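Local coordinates for SusD superfamily protein (PDB 3L22), which probably binds glycans at the cell surface as an outer-membrane lipoprotein of the SusD family, and can bind zinc ions, at residues Val48-Arg52 and Tyr130-Leu134; Thr69-Asn73 and Thr414-Gly418; Glu80-Thr86 and Trp426-Glu432. Residues are numbered along the deposited sequence.

Contact 1: Val48-Arg52 and Tyr130-Leu134; sequences VFDNR and YLNNL
A buried, mainly apolar contact about 8 Å from the centre of the folded chain joins the C-terminal part of helix 44-52 to the point where the chain leaves helix 113-131. No direct hydrogen bond crosses it; the backbones come nearest at F49 and N133, CA to CA 9.0 Å. V48 to N51 are helical and R52 N bonds V48 O at 2.9 Å, whereas N133 and L134, at phi/psi -107/19 and -128/-47, have left the helix. F49, rotamer m, reaches across: F49 CE2 lies 3.5 Å from Y130 CD1, the ring planes 34° apart, and F49 CE1 3.7 Å from L134 CD2. L134 CD2 also meets V48 CG1 at 3.8 Å and R52 CD at 3.6 Å. One water bridges the segments, accepting from R52 NE at 2.8 Å and donating to N133 O at 2.9 Å; R52 NH2 bonds Y424 O. Two helix ends of the N-terminal, TPR-clan region thus meet through F49 and L134. I397 of helix 395-401 touches F49, Y130 and N133; T69 of helix 67-70 touches V48 and R52; T84 of helix 79-103 touches L134.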
ATOM      1  N   VAL A  48      -7.366  -4.212   4.314  1.00 14.22           N
ATOM      2  CA  VAL A  48      -7.748  -3.121   5.189  1.00 14.09           C
ATOM      3  C   VAL A  48      -7.846  -1.796   4.446  1.00 14.68           C
ATOM      4  O   VAL A  48      -8.806  -1.066   4.650  1.00 14.95           O
ATOM      5  CB  VAL A  48      -6.790  -2.999   6.418  1.00 14.52           C
ATOM      6  CG1 VAL A  48      -6.794  -1.568   6.999  1.00 13.14           C
ATOM      7  CG2 VAL A  48      -7.173  -4.035   7.434  1.00 13.07           C
ATOM      8  N   PHE A  49      -6.884  -1.503   3.571  1.00 15.13           N
ATOM      9  CA  PHE A  49      -6.896  -0.213   2.871  1.00 15.00           C
ATOM     10  C   PHE A  49      -8.012  -0.075   1.830  1.00 15.92           C
ATOM     11  O   PHE A  49      -8.501   1.044   1.620  1.00 17.02           O
ATOM     12  CB  PHE A  49      -5.498   0.167   2.378  1.00 14.30           C
ATOM     13  CG  PHE A  49      -4.534   0.320   3.520  1.00 13.99           C
ATOM     14  CD1 PHE A  49      -4.630   1.423   4.377  1.00 14.25           C
ATOM     15  CD2 PHE A  49      -3.606  -0.660   3.807  1.00 12.42           C
ATOM     16  CE1 PHE A  49      -3.774   1.565   5.472  1.00 13.04           C
ATOM     17  CE2 PHE A  49      -2.742  -0.517   4.902  1.00 13.73           C
ATOM     18  CZ  PHE A  49      -2.838   0.601   5.728  1.00 13.68           C
ATOM     19  N   ASP A  50      -8.474  -1.179   1.245  1.00 15.29           N
ATOM     20  CA  ASP A  50      -9.662  -1.134   0.406  1.00 14.46           C
ATOM     21  C   ASP A  50     -10.920  -1.053   1.218  1.00 13.96           C
ATOM     22  O   ASP A  50     -11.835  -0.324   0.841  1.00 13.85           O
ATOM     23  CB  ASP A  50      -9.699  -2.298  -0.554  1.00 14.54           C
ATOM     24  CG  ASP A  50      -8.603  -2.166  -1.620  1.00 16.03           C
ATOM     25  OD1 ASP A  50      -8.708  -1.210  -2.454  1.00 18.85           O
ATOM     26  OD2 ASP A  50      -7.611  -2.928  -1.551  1.00 16.67           O
ATOM     27  N   ASN A  51     -10.985  -1.795   2.320  1.00 13.77           N
ATOM     28  CA  ASN A  51     -12.133  -1.707   3.218  1.00 13.15           C
ATOM     29  C   ASN A  51     -12.327  -0.317   3.835  1.00 13.47           C
ATOM     30  O   ASN A  51     -13.462   0.130   4.038  1.00 13.96           O
ATOM     31  CB  ASN A  51     -12.027  -2.756   4.327  1.00 13.64           C
ATOM     32  CG  ASN A  51     -12.604  -4.116   3.900  1.00 14.25           C
ATOM     33  OD1 ASN A  51     -13.775  -4.390   4.141  1.00 15.47           O
ATOM     34  ND2 ASN A  51     -11.792  -4.942   3.229  1.00 13.17           N
ATOM     35  N   ARG A  52     -11.238   0.380   4.125  1.00 13.61           N
ATOM     36  CA  ARG A  52     -11.336   1.747   4.623  1.00 14.49           C
ATOM     37  C   ARG A  52     -11.881   2.696   3.591  1.00 15.60           C
ATOM     38  O   ARG A  52     -12.568   3.650   3.952  1.00 17.61           O
ATOM     39  CB  ARG A  52     -10.007   2.225   5.225  1.00 14.82           C
ATOM     40  CG  ARG A  52      -9.736   1.534   6.544  1.00 14.25           C
ATOM     41  CD  ARG A  52      -8.410   1.899   7.243  1.00 16.39           C
ATOM     42  NE  ARG A  52      -8.125   3.322   7.429  1.00 14.74           N
ATOM     43  CZ  ARG A  52      -8.635   4.123   8.365  1.00 16.49           C
ATOM     44  NH1 ARG A  52      -9.528   3.695   9.259  1.00 18.10           N
ATOM     45  NH2 ARG A  52      -8.231   5.398   8.408  1.00 16.78           N
ATOM     46  N   TYR A 130       2.850   1.873   6.446  1.00 12.97           N
ATOM     47  CA  TYR A 130       1.491   1.377   6.630  1.00 13.57           C
ATOM     48  C   TYR A 130       0.928   1.665   8.044  1.00 13.13           C
ATOM     49  O   TYR A 130      -0.226   2.076   8.160  1.00 13.87           O
ATOM     50  CB  TYR A 130       1.391  -0.095   6.230  1.00 13.93           C
ATOM     51  CG  TYR A 130       1.466  -0.300   4.719  1.00 14.01           C
ATOM     52  CD1 TYR A 130       0.515   0.266   3.880  1.00 15.86           C
ATOM     53  CD2 TYR A 130       2.458  -1.089   4.153  1.00 14.94           C
ATOM     54  CE1 TYR A 130       0.551   0.067   2.508  1.00 14.40           C
ATOM     55  CE2 TYR A 130       2.524  -1.288   2.790  1.00 14.72           C
ATOM     56  CZ  TYR A 130       1.556  -0.725   1.970  1.00 14.44           C
ATOM     57  OH  TYR A 130       1.596  -0.916   0.619  1.00 14.04           O
ATOM     58  N   LEU A 131       1.741   1.541   9.087  1.00 12.07           N
ATOM     59  CA  LEU A 131       1.306   1.919  10.432  1.00 12.62           C
ATOM     60  C   LEU A 131       0.933   3.416  10.492  1.00 12.93           C
ATOM     61  O   LEU A 131      -0.069   3.796  11.115  1.00 13.06           O
ATOM     62  CB  LEU A 131       2.378   1.604  11.468  1.00 12.76           C
ATOM     63  CG  LEU A 131       2.794   0.146  11.718  1.00 12.32           C
ATOM     64  CD1 LEU A 131       3.954   0.115  12.713  1.00  8.86           C
ATOM     65  CD2 LEU A 131       1.556  -0.679  12.223  1.00 11.70           C
ATOM     66  N   ASN A 132       1.671   4.243   9.752  1.00 13.01           N
ATOM     67  CA  ASN A 132       1.471   5.686   9.772  1.00 13.46           C
ATOM     68  C   ASN A 132       0.185   6.091   9.049  1.00 13.14           C
ATOM     69  O   ASN A 132      -0.202   7.250   9.111  1.00 12.58           O
ATOM     70  CB  ASN A 132       2.654   6.429   9.118  1.00 13.25           C
ATOM     71  CG  ASN A 132       3.084   7.675   9.880  1.00 13.57           C
ATOM     72  OD1 ASN A 132       2.892   7.770  11.087  1.00 14.33           O
ATOM     73  ND2 ASN A 132       3.696   8.643   9.160  1.00 11.71           N
ATOM     74  N   ASN A 133      -0.416   5.159   8.312  1.00 13.04           N
ATOM     75  CA  ASN A 133      -1.686   5.385   7.623  1.00 12.98           C
ATOM     76  C   ASN A 133      -2.874   4.678   8.274  1.00 13.34           C
ATOM     77  O   ASN A 133      -3.949   4.566   7.644  1.00 14.25           O
ATOM     78  CB  ASN A 133      -1.537   4.975   6.156  1.00 13.31           C
ATOM     79  CG  ASN A 133      -0.786   6.004   5.343  1.00 13.89           C
ATOM     80  OD1 ASN A 133      -1.369   7.032   4.972  1.00 16.49           O
ATOM     81  ND2 ASN A 133       0.510   5.759   5.080  1.00 14.86           N
ATOM     82  N   LEU A 134      -2.719   4.289   9.547  1.00 13.25           N
ATOM     83  CA  LEU A 134      -3.802   3.715  10.365  1.00 13.24           C
ATOM     84  C   LEU A 134      -3.996   4.418  11.719  1.00 13.72           C
ATOM     85  O   LEU A 134      -5.122   4.771  12.070  1.00 14.54           O
ATOM     86  CB  LEU A 134      -3.589   2.221  10.586  1.00 12.44           C
ATOM     87  CG  LEU A 134      -3.737   1.363   9.320  1.00 14.00           C
ATOM     88  CD1 LEU A 134      -3.145  -0.043   9.537  1.00  9.89           C
ATOM     89  CD2 LEU A 134      -5.219   1.334   8.871  1.00 14.08           C
TER
HETATM   90  O   HOH W   1      -6.168   4.544   5.812  1.00 15.71           O

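Contact 2: Thr69-Asn73 and Thr414-Gly418; sequences TYNMN and TINVG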
ATOM      1  N   THR A  69     -13.582  -2.865   9.994  1.00 14.20           N
ATOM      2  CA  THR A  69     -12.739  -1.943   9.249  1.00 13.58           C
ATOM      3  C   THR A  69     -13.569  -1.169   8.254  1.00 13.73           C
ATOM      4  O   THR A  69     -13.461   0.060   8.185  1.00 13.62           O
ATOM      5  CB  THR A  69     -11.592  -2.650   8.532  1.00 14.46           C
ATOM      6  OG1 THR A  69     -10.753  -3.241   9.515  1.00 13.36           O
ATOM      7  CG2 THR A  69     -10.786  -1.634   7.667  1.00 10.81           C
ATOM      8  N   TYR A  70     -14.416  -1.871   7.498  1.00 13.33           N
ATOM      9  CA  TYR A  70     -15.254  -1.225   6.485  1.00 13.11           C
ATOM     10  C   TYR A  70     -16.181  -0.174   7.102  1.00 13.87           C
ATOM     11  O   TYR A  70     -16.340   0.925   6.576  1.00 13.35           O
ATOM     12  CB  TYR A  70     -16.104  -2.231   5.696  1.00 12.88           C
ATOM     13  CG  TYR A  70     -17.010  -1.480   4.703  1.00 13.34           C
ATOM     14  CD1 TYR A  70     -16.478  -0.920   3.530  1.00 13.96           C
ATOM     15  CD2 TYR A  70     -18.373  -1.300   4.954  1.00 14.27           C
ATOM     16  CE1 TYR A  70     -17.278  -0.177   2.651  1.00 13.08           C
ATOM     17  CE2 TYR A  70     -19.189  -0.571   4.071  1.00 14.24           C
ATOM     18  CZ  TYR A  70     -18.635  -0.008   2.928  1.00 14.51           C
ATOM     19  OH  TYR A  70     -19.428   0.710   2.066  1.00 13.85           O
ATOM     20  N   ASN A  71     -16.779  -0.549   8.226  1.00 14.67           N
ATOM     21  CA  ASN A  71     -17.704   0.309   8.959  1.00 14.97           C
ATOM     22  C   ASN A  71     -17.035   1.372   9.815  1.00 14.77           C
ATOM     23  O   ASN A  71     -17.718   2.115  10.522  1.00 15.28           O
ATOM     24  CB  ASN A  71     -18.606  -0.561   9.826  1.00 15.43           C
ATOM     25  CG  ASN A  71     -19.654  -1.287   9.035  1.00 17.52           C
ATOM     26  OD1 ASN A  71     -20.052  -0.866   7.942  1.00 19.62           O
ATOM     27  ND2 ASN A  71     -20.166  -2.374   9.617  1.00 23.96           N
HETATM   28  N   MSE A  72     -15.715   1.474   9.748  1.00 15.02           N
HETATM   29  CA  MSE A  72     -14.987   2.529  10.469  1.00 15.51           C
HETATM   30  C   MSE A  72     -15.292   2.417  11.963  1.00 15.75           C
HETATM   31  O   MSE A  72     -15.600   3.398  12.633  1.00 15.29           O
HETATM   32  CB  MSE A  72     -15.315   3.933   9.935  1.00 15.63           C
HETATM   33  CG  MSE A  72     -15.179   4.075   8.456  1.00 16.13           C
HETATM   34 SE   MSE A  72     -13.382   3.747   7.775  0.75 18.06          SE
HETATM   35  CE  MSE A  72     -12.504   5.351   8.437  1.00 14.04           C
ATOM     36  N   ASN A  73     -15.161   1.194  12.473  1.00 15.68           N
ATOM     37  CA  ASN A  73     -15.567   0.889  13.822  1.00 16.73           C
ATOM     38  C   ASN A  73     -14.528   0.040  14.553  1.00 16.42           C
ATOM     39  O   ASN A  73     -14.881  -0.689  15.449  1.00 18.04           O
ATOM     40  CB  ASN A  73     -16.920   0.173  13.798  1.00 15.41           C
ATOM     41  CG  ASN A  73     -17.602   0.154  15.155  1.00 17.95           C
ATOM     42  OD1 ASN A  73     -17.623   1.158  15.853  1.00 21.60           O
ATOM     43  ND2 ASN A  73     -18.155  -0.995  15.536  1.00 15.55           N
ATOM     44  N   THR A 414     -25.456   5.790   5.913  1.00 16.98           N
ATOM     45  CA  THR A 414     -24.273   6.429   5.352  1.00 16.33           C
ATOM     46  C   THR A 414     -23.191   6.531   6.414  1.00 16.10           C
ATOM     47  O   THR A 414     -23.447   7.018   7.501  1.00 16.66           O
ATOM     48  CB  THR A 414     -24.625   7.826   4.794  1.00 16.19           C
ATOM     49  OG1 THR A 414     -25.436   7.641   3.653  1.00 14.51           O
ATOM     50  CG2 THR A 414     -23.374   8.645   4.378  1.00 15.06           C
ATOM     51  N   ILE A 415     -22.003   6.042   6.080  1.00 15.18           N
ATOM     52  CA  ILE A 415     -20.807   6.225   6.843  1.00 14.93           C
ATOM     53  C   ILE A 415     -20.191   7.557   6.455  1.00 15.19           C
ATOM     54  O   ILE A 415     -20.030   7.852   5.271  1.00 16.15           O
ATOM     55  CB  ILE A 415     -19.825   5.067   6.585  1.00 15.15           C
ATOM     56  CG1 ILE A 415     -20.444   3.755   7.089  1.00 15.58           C
ATOM     57  CG2 ILE A 415     -18.473   5.282   7.304  1.00 13.89           C
ATOM     58  CD1 ILE A 415     -19.821   2.512   6.467  1.00 14.90           C
ATOM     59  N   ASN A 416     -19.909   8.394   7.447  1.00 15.23           N
ATOM     60  CA  ASN A 416     -19.335   9.721   7.214  1.00 15.73           C
ATOM     61  C   ASN A 416     -18.429  10.059   8.383  1.00 16.00           C
ATOM     62  O   ASN A 416     -18.895  10.522   9.443  1.00 17.00           O
ATOM     63  CB  ASN A 416     -20.454  10.780   7.027  1.00 15.80           C
ATOM     64  CG  ASN A 416     -19.906  12.157   6.586  1.00 16.15           C
ATOM     65  OD1 ASN A 416     -18.715  12.378   6.558  1.00 19.61           O
ATOM     66  ND2 ASN A 416     -20.794  13.069   6.260  1.00 18.55           N
ATOM     67  N   VAL A 417     -17.139   9.795   8.204  1.00 16.65           N
ATOM     68  CA  VAL A 417     -16.165   9.915   9.283  1.00 16.69           C
ATOM     69  C   VAL A 417     -15.057  10.840   8.823  1.00 16.31           C
ATOM     70  O   VAL A 417     -14.451  10.640   7.756  1.00 16.18           O
ATOM     71  CB  VAL A 417     -15.605   8.527   9.692  1.00 16.93           C
ATOM     72  CG1 VAL A 417     -14.631   8.650  10.913  1.00 16.46           C
ATOM     73  CG2 VAL A 417     -16.749   7.589  10.035  1.00 17.96           C
ATOM     74  N   GLY A 418     -14.810  11.871   9.616  1.00 16.15           N
ATOM     75  CA  GLY A 418     -13.815  12.895   9.289  1.00 16.17           C
ATOM     76  C   GLY A 418     -12.708  12.997  10.311  1.00 15.76           C
ATOM     77  O   GLY A 418     -12.758  12.346  11.352  1.00 15.53           O
TER
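I415 is the main bump here. From strand 414-417 its side chain pushes into a shallow hollow formed where the chain leaves helix 67-70. I415 CD1, the tip, sits 3.8 Å from Y70 O, 4.0 Å from Y70 CE2 and 3.7 Å from N71 OD1, while I415 CG2 rests 3.7 Å from M72 CG. The hollow owes its shape to the helix end. M72, modelled as selenomethionine, takes positive phi (58/49) in a Schellman motif, its N bonding T69 O at 3.1 Å; the turn directs the CA-CB bond of M72 toward the strand while that of N71 points away. V417, two residues beyond I415 and on the same side of the strand, adds a second, smaller bump, V417 CG2 lying 3.9 Å from M72 CB. No hydrogen bond joins the two segments directly; 208 Å² is buried between them. K408 of strand 406-409 hydrogen-bonds Y70 O and makes a cation-pi contact with the Y70 ring, and F406 and R52 also touch M72. The arrangement is that of a two-stranded antiparallel hairpin, 406-409 with 414-417, lying one side-chain layer against a Schellman-capped helix end and so bringing together distant parts of the SusD-family chain.

Contact 3: Glu80-Thr86 and Trp426-Glu432; sequences ENADTWT and WPIPQVE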
ATOM      1  N   GLU A  80      -7.979  -7.485  13.331  1.00 14.46           N
ATOM      2  CA  GLU A  80      -7.170  -6.836  12.297  1.00 14.49           C
ATOM      3  C   GLU A  80      -6.234  -5.755  12.882  1.00 14.44           C
ATOM      4  O   GLU A  80      -5.160  -5.498  12.333  1.00 14.71           O
ATOM      5  CB  GLU A  80      -8.019  -6.281  11.144  1.00 14.33           C
ATOM      6  CG  GLU A  80      -9.042  -5.196  11.490  1.00 15.63           C
ATOM      7  CD  GLU A  80     -10.450  -5.773  11.717  1.00 16.23           C
ATOM      8  OE1 GLU A  80     -10.565  -6.823  12.408  1.00 14.13           O
ATOM      9  OE2 GLU A  80     -11.423  -5.162  11.220  1.00 14.55           O
ATOM     10  N   ASN A  81      -6.639  -5.157  14.002  1.00 13.17           N
ATOM     11  CA  ASN A  81      -5.817  -4.194  14.711  1.00 13.68           C
ATOM     12  C   ASN A  81      -4.641  -4.889  15.430  1.00 13.75           C
ATOM     13  O   ASN A  81      -3.507  -4.551  15.214  1.00 13.99           O
ATOM     14  CB  ASN A  81      -6.725  -3.377  15.658  1.00 13.29           C
ATOM     15  CG  ASN A  81      -6.035  -2.152  16.263  1.00 13.27           C
ATOM     16  OD1 ASN A  81      -4.835  -1.891  16.032  1.00 12.95           O
ATOM     17  ND2 ASN A  81      -6.809  -1.389  17.073  1.00 11.00           N
ATOM     18  N   ALA A  82      -4.930  -5.905  16.232  1.00 14.38           N
ATOM     19  CA  ALA A  82      -3.919  -6.678  16.919  1.00 14.07           C
ATOM     20  C   ALA A  82      -2.941  -7.339  15.939  1.00 14.78           C
ATOM     21  O   ALA A  82      -1.710  -7.306  16.139  1.00 14.43           O
ATOM     22  CB  ALA A  82      -4.595  -7.745  17.803  1.00 14.23           C
ATOM     23  N   ASP A  83      -3.473  -7.899  14.867  1.00 14.39           N
ATOM     24  CA  ASP A  83      -2.626  -8.571  13.895  1.00 15.65           C
ATOM     25  C   ASP A  83      -1.750  -7.608  13.107  1.00 14.81           C
ATOM     26  O   ASP A  83      -0.581  -7.886  12.928  1.00 13.88           O
ATOM     27  CB  ASP A  83      -3.430  -9.399  12.908  1.00 16.41           C
ATOM     28  CG  ASP A  83      -4.171 -10.595  13.569  1.00 19.31           C
ATOM     29  OD1 ASP A  83      -3.918 -10.946  14.749  1.00 24.38           O
ATOM     30  OD2 ASP A  83      -5.051 -11.148  12.863  1.00 23.31           O
ATOM     31  N   THR A  84      -2.309  -6.495  12.634  1.00 14.94           N
ATOM     32  CA  THR A  84      -1.510  -5.540  11.896  1.00 14.79           C
ATOM     33  C   THR A  84      -0.355  -5.053  12.760  1.00 15.15           C
ATOM     34  O   THR A  84       0.794  -5.010  12.316  1.00 15.51           O
ATOM     35  CB  THR A  84      -2.350  -4.342  11.435  1.00 15.84           C
ATOM     36  OG1 THR A  84      -3.376  -4.810  10.543  1.00 14.92           O
ATOM     37  CG2 THR A  84      -1.442  -3.291  10.751  1.00 13.42           C
ATOM     38  N   TRP A  85      -0.682  -4.690  14.001  1.00 14.86           N
ATOM     39  CA  TRP A  85       0.303  -4.231  14.976  1.00 14.76           C
ATOM     40  C   TRP A  85       1.391  -5.284  15.251  1.00 14.79           C
ATOM     41  O   TRP A  85       2.583  -5.024  15.069  1.00 14.60           O
ATOM     42  CB  TRP A  85      -0.398  -3.849  16.288  1.00 14.42           C
ATOM     43  CG  TRP A  85       0.476  -3.111  17.229  1.00 15.25           C
ATOM     44  CD1 TRP A  85       1.285  -3.653  18.179  1.00 14.81           C
ATOM     45  CD2 TRP A  85       0.645  -1.685  17.320  1.00 13.50           C
ATOM     46  NE1 TRP A  85       1.960  -2.663  18.839  1.00 16.61           N
ATOM     47  CE2 TRP A  85       1.581  -1.444  18.343  1.00 16.41           C
ATOM     48  CE3 TRP A  85       0.115  -0.596  16.619  1.00 14.39           C
ATOM     49  CZ2 TRP A  85       1.992  -0.157  18.703  1.00 13.93           C
ATOM     50  CZ3 TRP A  85       0.511   0.677  16.978  1.00 14.83           C
ATOM     51  CH2 TRP A  85       1.438   0.885  18.031  1.00 14.49           C
ATOM     52  N   THR A  86       0.965  -6.450  15.719  1.00 14.25           N
ATOM     53  CA  THR A  86       1.873  -7.507  16.073  1.00 14.00           C
ATOM     54  C   THR A  86       2.775  -7.883  14.904  1.00 13.99           C
ATOM     55  O   THR A  86       3.982  -7.930  15.081  1.00 12.39           O
ATOM     56  CB  THR A  86       1.105  -8.734  16.572  1.00 13.84           C
ATOM     57  OG1 THR A  86       0.348  -8.347  17.725  1.00 15.42           O
ATOM     58  CG2 THR A  86       2.063  -9.904  16.972  1.00 13.91           C
ATOM     59  N   TRP A 426      -7.435   4.203  13.723  1.00 14.53           N
ATOM     60  CA  TRP A 426      -7.456   3.041  14.567  1.00 14.31           C
ATOM     61  C   TRP A 426      -6.817   3.423  15.914  1.00 14.34           C
ATOM     62  O   TRP A 426      -5.854   4.189  15.939  1.00 13.87           O
ATOM     63  CB  TRP A 426      -6.626   1.940  13.910  1.00 14.45           C
ATOM     64  CG  TRP A 426      -7.309   1.170  12.830  1.00 11.45           C
ATOM     65  CD1 TRP A 426      -8.496   1.461  12.205  1.00 13.76           C
ATOM     66  CD2 TRP A 426      -6.855  -0.054  12.273  1.00 10.13           C
ATOM     67  NE1 TRP A 426      -8.797   0.479  11.288  1.00 12.33           N
ATOM     68  CE2 TRP A 426      -7.810  -0.469  11.324  1.00 11.97           C
ATOM     69  CE3 TRP A 426      -5.745  -0.870  12.511  1.00 12.64           C
ATOM     70  CZ2 TRP A 426      -7.663  -1.644  10.577  1.00 12.73           C
ATOM     71  CZ3 TRP A 426      -5.605  -2.064  11.753  1.00 12.68           C
ATOM     72  CH2 TRP A 426      -6.553  -2.425  10.821  1.00 12.75           C
ATOM     73  N   PRO A 427      -7.343   2.910  17.018  1.00 14.04           N
ATOM     74  CA  PRO A 427      -6.698   3.176  18.293  1.00 14.61           C
ATOM     75  C   PRO A 427      -5.538   2.200  18.507  1.00 14.45           C
ATOM     76  O   PRO A 427      -5.529   1.105  17.935  1.00 14.72           O
ATOM     77  CB  PRO A 427      -7.817   2.912  19.298  1.00 15.21           C
ATOM     78  CG  PRO A 427      -8.614   1.774  18.637  1.00 15.58           C
ATOM     79  CD  PRO A 427      -8.571   2.100  17.172  1.00 14.70           C
ATOM     80  N   ILE A 428      -4.570   2.596  19.331  1.00 14.77           N
ATOM     81  CA  ILE A 428      -3.480   1.727  19.704  1.00 15.02           C
ATOM     82  C   ILE A 428      -4.078   0.461  20.339  1.00 14.84           C
ATOM     83  O   ILE A 428      -4.893   0.580  21.235  1.00 13.47           O
ATOM     84  CB  ILE A 428      -2.501   2.390  20.704  1.00 15.88           C
ATOM     85  CG1 ILE A 428      -1.854   3.659  20.106  1.00 16.01           C
ATOM     86  CG2 ILE A 428      -1.438   1.356  21.131  1.00 15.24           C
ATOM     87  CD1 ILE A 428      -1.119   3.466  18.771  1.00 12.04           C
ATOM     88  N   PRO A 429      -3.702  -0.750  19.845  1.00 14.20           N
ATOM     89  CA  PRO A 429      -4.423  -1.952  20.283  1.00 14.75           C
ATOM     90  C   PRO A 429      -4.083  -2.417  21.670  1.00 13.88           C
ATOM     91  O   PRO A 429      -3.002  -2.133  22.169  1.00 13.88           O
ATOM     92  CB  PRO A 429      -3.984  -3.033  19.276  1.00 14.93           C
ATOM     93  CG  PRO A 429      -2.650  -2.546  18.817  1.00 15.42           C
ATOM     94  CD  PRO A 429      -2.823  -1.050  18.710  1.00 14.92           C
ATOM     95  N   GLN A 430      -4.995  -3.178  22.255  1.00 14.20           N
ATOM     96  CA  GLN A 430      -4.790  -3.775  23.584  1.00 14.79           C
ATOM     97  C   GLN A 430      -3.479  -4.568  23.721  1.00 14.60           C
ATOM     98  O   GLN A 430      -2.871  -4.529  24.790  1.00 13.86           O
ATOM     99  CB  GLN A 430      -5.973  -4.682  23.946  1.00 14.64           C
ATOM    100  CG  GLN A 430      -5.927  -5.368  25.330  1.00 16.91           C
ATOM    101  CD  GLN A 430      -5.998  -4.391  26.517  1.00 21.41           C
ATOM    102  OE1 GLN A 430      -6.074  -3.160  26.352  1.00 22.62           O
ATOM    103  NE2 GLN A 430      -5.994  -4.952  27.726  1.00 21.23           N
ATOM    104  N   VAL A 431      -3.044  -5.266  22.662  1.00 15.04           N
ATOM    105  CA  VAL A 431      -1.773  -6.011  22.746  1.00 15.80           C
ATOM    106  C   VAL A 431      -0.617  -5.092  23.143  1.00 16.11           C
ATOM    107  O   VAL A 431       0.202  -5.453  23.965  1.00 17.15           O
ATOM    108  CB  VAL A 431      -1.411  -6.788  21.450  1.00 16.19           C
ATOM    109  CG1 VAL A 431      -2.344  -7.944  21.268  1.00 17.36           C
ATOM    110  CG2 VAL A 431      -1.408  -5.879  20.215  1.00 12.99           C
ATOM    111  N   GLU A 432      -0.584  -3.880  22.602  1.00 16.27           N
ATOM    112  CA  GLU A 432       0.430  -2.907  22.977  1.00 16.21           C
ATOM    113  C   GLU A 432       0.166  -2.311  24.365  1.00 16.74           C
ATOM    114  O   GLU A 432       1.102  -2.175  25.188  1.00 17.02           O
ATOM    115  CB  GLU A 432       0.491  -1.797  21.921  1.00 15.79           C
ATOM    116  CG  GLU A 432       1.549  -0.713  22.130  1.00 16.00           C
ATOM    117  CD  GLU A 432       2.995  -1.171  21.921  1.00 17.89           C
ATOM    118  OE1 GLU A 432       3.223  -2.292  21.443  1.00 17.19           O
ATOM    119  OE2 GLU A 432       3.909  -0.376  22.223  1.00 17.54           O
TER
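Two side-chain hydrogen bonds pin the first turns of helix 79-103 to the segment that leads into helix 430-435. N81 ND2 donates to P427 O at 2.9 Å and nearly straight (166°), giving that carbonyl a partner in the extended part of 426-432; the same amide also donates to G75 O, and N81 OD1 accepts from Y135 OH. Four residues on, W85 NE1 donates to E432 OE1 at 2.9 Å (146°), the carboxylate lying at the edge of the indole. The other oxygen, E432 OE2, is held by N436 ND2 and by a salt bridge from R151. Both threonine hydroxyls bond back to the carbonyl four residues earlier: T84 OG1 donates to E80 O at 2.6 Å and T86 OG1 to A82 O at 2.8 Å. T84 OG1 also pairs with S45 OG, and E80 OE2 with T69 OG1. Between these polar points the fit is apolar. P429, in the N-cap position, sets CG over the W85 five-membered ring, 3.9 Å from its centroid, a CH-pi contact; I428 CD1 lies 3.7 Å from W85 CZ3, V431 CG2 4.0 Å from W85 CD1, and W426 CH2 3.8 Å from E80 CG. The result is a proline-tryptophan CH-pi contact flanked by hydrogen bonds, which clasps the lead-in and start of the last helix against helix 79-103, in the N-terminal part of the SusD-family chain.

Overall arrangement
The three contacts form one continuous patch in which segments from the first 134 residues meet one another and the C-terminal part of the chain. Contact 1 lies deepest, its centre about 13 Å from that of contact 2 and 12 Å from that of contact 3; contacts 2 and 3 are about 18 Å apart. W426 links them: W426 N is 2.9 Å from L134 O, a probable hydrogen bond, and W426 CZ2 is 3.7 Å from V48 CG1 and 3.6 Å from T69 OG1. R52 NH1 lies 3.5 Å from M72 CE. The side chain of H405, a zinc-binding residue with no zinc bound to it here, is about 6 Å from that of V417; the I415 side chain is about 8 Å from a bound zinc ion. Contact 3 lies away from the known metal sites.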